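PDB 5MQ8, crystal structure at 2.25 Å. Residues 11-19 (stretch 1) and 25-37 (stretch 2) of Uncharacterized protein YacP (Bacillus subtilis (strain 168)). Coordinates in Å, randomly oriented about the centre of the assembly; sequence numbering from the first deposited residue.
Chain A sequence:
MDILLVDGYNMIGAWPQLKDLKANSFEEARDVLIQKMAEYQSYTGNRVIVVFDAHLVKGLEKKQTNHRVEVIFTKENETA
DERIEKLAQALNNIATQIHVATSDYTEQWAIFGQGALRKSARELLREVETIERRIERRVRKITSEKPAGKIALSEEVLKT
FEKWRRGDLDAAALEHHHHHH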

# COMPACT_ATOMS: atom_id res chain seq x y z
N MET A 11 -21.32 -14.50 -4.98
CA MET A 11 -20.32 -13.60 -5.58
C MET A 11 -19.08 -14.38 -5.91
O MET A 11 -18.56 -14.26 -7.01
CB MET A 11 -19.96 -12.40 -4.65
CG MET A 11 -21.12 -11.47 -4.36
SD MET A 11 -22.04 -10.84 -5.79
CE MET A 11 -23.57 -11.74 -5.62
N ILE A 12 -18.63 -15.21 -4.96
CA ILE A 12 -17.45 -16.07 -5.08
C ILE A 12 -17.51 -16.94 -6.35
O ILE A 12 -16.57 -16.94 -7.12
CB ILE A 12 -17.21 -16.89 -3.78
CG1 ILE A 12 -16.64 -15.99 -2.66
CG2 ILE A 12 -16.28 -18.09 -4.05
CD1 ILE A 12 -16.54 -16.63 -1.25
N GLY A 13 -18.64 -17.61 -6.57
CA GLY A 13 -18.85 -18.47 -7.73
C GLY A 13 -19.05 -17.75 -9.05
O GLY A 13 -18.86 -18.36 -10.10
N ALA A 14 -19.42 -16.45 -9.02
CA ALA A 14 -19.71 -15.68 -10.23
C ALA A 14 -18.58 -14.73 -10.69
O ALA A 14 -18.57 -14.36 -11.86
CB ALA A 14 -21.01 -14.91 -10.06
N TRP A 15 -17.68 -14.30 -9.78
CA TRP A 15 -16.62 -13.36 -10.13
C TRP A 15 -15.37 -14.12 -10.57
O TRP A 15 -14.91 -15.02 -9.84
CB TRP A 15 -16.33 -12.40 -8.96
CG TRP A 15 -17.47 -11.50 -8.56
CD1 TRP A 15 -18.74 -11.49 -9.06
CD2 TRP A 15 -17.44 -10.47 -7.55
NE1 TRP A 15 -19.49 -10.52 -8.44
CE2 TRP A 15 -18.72 -9.88 -7.52
CE3 TRP A 15 -16.43 -9.95 -6.72
CZ2 TRP A 15 -19.03 -8.82 -6.64
CZ3 TRP A 15 -16.74 -8.91 -5.86
CH2 TRP A 15 -18.02 -8.36 -5.83
N PRO A 16 -14.81 -13.80 -11.78
CA PRO A 16 -13.64 -14.54 -12.29
C PRO A 16 -12.43 -14.58 -11.38
O PRO A 16 -11.82 -15.65 -11.24
CB PRO A 16 -13.33 -13.86 -13.63
CG PRO A 16 -14.62 -13.25 -14.06
CD PRO A 16 -15.29 -12.80 -12.76
N GLN A 17 -12.08 -13.46 -10.72
CA GLN A 17 -10.93 -13.43 -9.80
C GLN A 17 -11.20 -14.13 -8.45
O GLN A 17 -10.26 -14.32 -7.66
CB GLN A 17 -10.41 -11.99 -9.60
CG GLN A 17 -9.67 -11.42 -10.82
CD GLN A 17 -8.47 -10.58 -10.44
OE1 GLN A 17 -8.56 -9.64 -9.63
NE2 GLN A 17 -7.32 -10.87 -11.03
N LEU A 18 -12.46 -14.57 -8.20
CA LEU A 18 -12.83 -15.27 -6.97
C LEU A 18 -13.07 -16.76 -7.15
O LEU A 18 -12.63 -17.54 -6.30
CB LEU A 18 -14.09 -14.65 -6.33
CG LEU A 18 -14.04 -13.21 -5.80
CD1 LEU A 18 -15.31 -12.88 -5.04
CD2 LEU A 18 -12.88 -13.00 -4.89
N LYS A 19 -13.81 -17.16 -8.21
CA LYS A 19 -14.25 -18.55 -8.45
C LYS A 19 -13.15 -19.62 -8.40
O LYS A 19 -13.46 -20.75 -8.04
CB LYS A 19 -15.06 -18.68 -9.76
CG LYS A 19 -14.30 -18.43 -11.05
CD LYS A 19 -15.17 -18.72 -12.27
CE LYS A 19 -15.95 -17.53 -12.74
NZ LYS A 19 -16.85 -17.87 -13.87
N SER A 25 -12.20 -24.32 1.68
CA SER A 25 -13.59 -23.82 1.61
C SER A 25 -13.66 -22.32 1.21
O SER A 25 -14.30 -21.50 1.89
CB SER A 25 -14.36 -24.13 2.90
OG SER A 25 -14.53 -25.52 3.09
N PHE A 26 -12.99 -21.98 0.09
CA PHE A 26 -12.93 -20.65 -0.53
C PHE A 26 -12.39 -19.56 0.42
O PHE A 26 -12.87 -18.42 0.37
CB PHE A 26 -14.30 -20.26 -1.13
CG PHE A 26 -14.79 -21.16 -2.24
CD1 PHE A 26 -14.44 -20.90 -3.56
CD2 PHE A 26 -15.63 -22.23 -1.97
CE1 PHE A 26 -14.92 -21.70 -4.60
CE2 PHE A 26 -16.10 -23.05 -3.01
CZ PHE A 26 -15.75 -22.77 -4.32
N GLU A 27 -11.39 -19.90 1.26
CA GLU A 27 -10.79 -19.01 2.26
C GLU A 27 -10.21 -17.74 1.64
O GLU A 27 -10.45 -16.65 2.16
CB GLU A 27 -9.73 -19.74 3.09
CG GLU A 27 -9.17 -18.91 4.23
CD GLU A 27 -8.07 -19.55 5.06
OE1 GLU A 27 -7.27 -20.33 4.50
OE2 GLU A 27 -7.99 -19.22 6.26
N GLU A 28 -9.47 -17.88 0.53
CA GLU A 28 -8.87 -16.76 -0.19
C GLU A 28 -9.95 -15.94 -0.89
O GLU A 28 -9.91 -14.71 -0.82
CB GLU A 28 -7.78 -17.23 -1.16
CG GLU A 28 -6.47 -17.49 -0.45
CD GLU A 28 -5.33 -18.10 -1.25
OE1 GLU A 28 -5.27 -17.89 -2.49
OE2 GLU A 28 -4.48 -18.78 -0.63
N ALA A 29 -10.94 -16.61 -1.51
CA ALA A 29 -12.04 -15.93 -2.20
C ALA A 29 -12.87 -15.07 -1.23
O ALA A 29 -13.24 -13.94 -1.56
CB ALA A 29 -12.92 -16.93 -2.92
N ARG A 30 -13.12 -15.59 -0.01
CA ARG A 30 -13.84 -14.94 1.08
C ARG A 30 -13.08 -13.66 1.51
O ARG A 30 -13.68 -12.59 1.58
CB ARG A 30 -14.01 -15.92 2.24
CG ARG A 30 -14.55 -15.33 3.53
CD ARG A 30 -13.47 -15.28 4.58
NE ARG A 30 -13.43 -16.49 5.38
CZ ARG A 30 -12.39 -16.88 6.09
NH1 ARG A 30 -11.26 -16.17 6.10
NH2 ARG A 30 -12.45 -17.99 6.81
N ASP A 31 -11.76 -13.78 1.74
CA ASP A 31 -10.89 -12.68 2.13
C ASP A 31 -10.85 -11.56 1.09
O ASP A 31 -10.96 -10.40 1.46
CB ASP A 31 -9.48 -13.20 2.42
CG ASP A 31 -9.36 -14.03 3.70
OD1 ASP A 31 -10.31 -14.01 4.51
OD2 ASP A 31 -8.30 -14.67 3.89
N VAL A 32 -10.69 -11.92 -0.22
CA VAL A 32 -10.66 -10.95 -1.31
C VAL A 32 -12.01 -10.22 -1.38
O VAL A 32 -12.03 -8.99 -1.46
CB VAL A 32 -10.24 -11.57 -2.67
CG1 VAL A 32 -10.37 -10.55 -3.81
CG2 VAL A 32 -8.82 -12.11 -2.61
N LEU A 33 -13.13 -10.99 -1.29
CA LEU A 33 -14.48 -10.43 -1.31
C LEU A 33 -14.71 -9.42 -0.19
O LEU A 33 -15.23 -8.34 -0.46
CB LEU A 33 -15.57 -11.53 -1.34
CG LEU A 33 -17.03 -11.07 -1.29
CD1 LEU A 33 -17.39 -10.19 -2.52
CD2 LEU A 33 -17.95 -12.27 -1.18
N ILE A 34 -14.29 -9.75 1.05
CA ILE A 34 -14.41 -8.83 2.20
C ILE A 34 -13.67 -7.51 1.96
O ILE A 34 -14.21 -6.44 2.27
CB ILE A 34 -13.98 -9.53 3.52
CG1 ILE A 34 -14.98 -10.64 3.89
CG2 ILE A 34 -13.84 -8.52 4.66
CD1 ILE A 34 -14.41 -11.69 4.84
N GLN A 35 -12.45 -7.59 1.38
CA GLN A 35 -11.63 -6.41 1.07
C GLN A 35 -12.32 -5.55 0.00
O GLN A 35 -12.38 -4.33 0.17
CB GLN A 35 -10.18 -6.81 0.69
CG GLN A 35 -9.24 -5.63 0.34
CD GLN A 35 -9.20 -4.48 1.34
OE1 GLN A 35 -9.22 -3.30 0.97
NE2 GLN A 35 -9.15 -4.78 2.62
N LYS A 36 -12.88 -6.19 -1.04
CA LYS A 36 -13.64 -5.51 -2.10
C LYS A 36 -14.86 -4.79 -1.51
O LYS A 36 -15.14 -3.65 -1.90
CB LYS A 36 -14.10 -6.49 -3.20
CG LYS A 36 -12.99 -7.13 -4.04
CD LYS A 36 -12.04 -6.12 -4.66
CE LYS A 36 -10.65 -6.29 -4.09
NZ LYS A 36 -9.91 -5.00 -4.00
N MET A 37 -15.55 -5.44 -0.55
CA MET A 37 -16.71 -4.86 0.11
C MET A 37 -16.35 -3.71 1.08
O MET A 37 -17.18 -2.82 1.28
CB MET A 37 -17.59 -5.93 0.78
CG MET A 37 -18.34 -6.85 -0.23
SD MET A 37 -18.92 -6.13 -1.81
CE MET A 37 -20.11 -5.17 -1.29

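No hydrogen bond or salt bridge crosses between the two stretches; the 472 Å² they bury, both sides summed, is held by apolar packing. Stretch 1 ends one helix at Ala14, leaves helical phi/psi at Trp15 (-91/127), and turns so that Leu18 N and Lys19 N both bond to Trp15 O, at 3.0 and 2.9 Å. From Glu27 on, stretch 2 is helical; the N atoms of Glu28 and Ala29 lack a bond to the turn before, and i to i+4 bonds run from Arg30 N to Phe26 O (2.9 Å) through Met37 N to Leu33 O (2.9 Å).

Along stretch 2, Phe26 comes first. Its CD1 lies 3.4 Å from Ile12 CG2, while the ring edge faces a carbonyl, with CE1 3.9 Å from Lys19 O. Ala29 marks the tightest backbone approach: its CA is 4.9 Å from Leu18 CA. Ala29 CB fills this narrow gap, 3.7 Å from Ile12 CG2 and 3.4 Å from Leu18 O.

Arg30 directs its CA-to-CB bond away. Its backbone N still meets Ile12 CD1 at 3.8 Å, but part of its guanidinium is paired within the stretch, where Arg30 NH1 donates to Asp31 OD1 (2.8 Å, 155°) in a salt bridge; the rest is bonded elsewhere in the structure.

Val32 CG1 packs 3.7 Å from Leu18 CD2, and Leu33 CB lies 3.9 Å from Leu18 CD1, so the forked end of Leu18 reaches both residues although its CA-to-CB bond points sideways. Leu33 CD1 approaches Trp15 CZ3 at 3.6 Å, Leu33 CD2 lies 4.2 Å from Ile12 CG1, and both methyls are 4.0 Å from Met11 CB. Lys36 CB reaches the edge of the indole, 4.5 Å from Trp15 CZ3, before the rest of the chain leads away. Ala29, Val32, Leu33 and Lys36 all point CA-to-CB toward stretch 1, as the helical repeat allows.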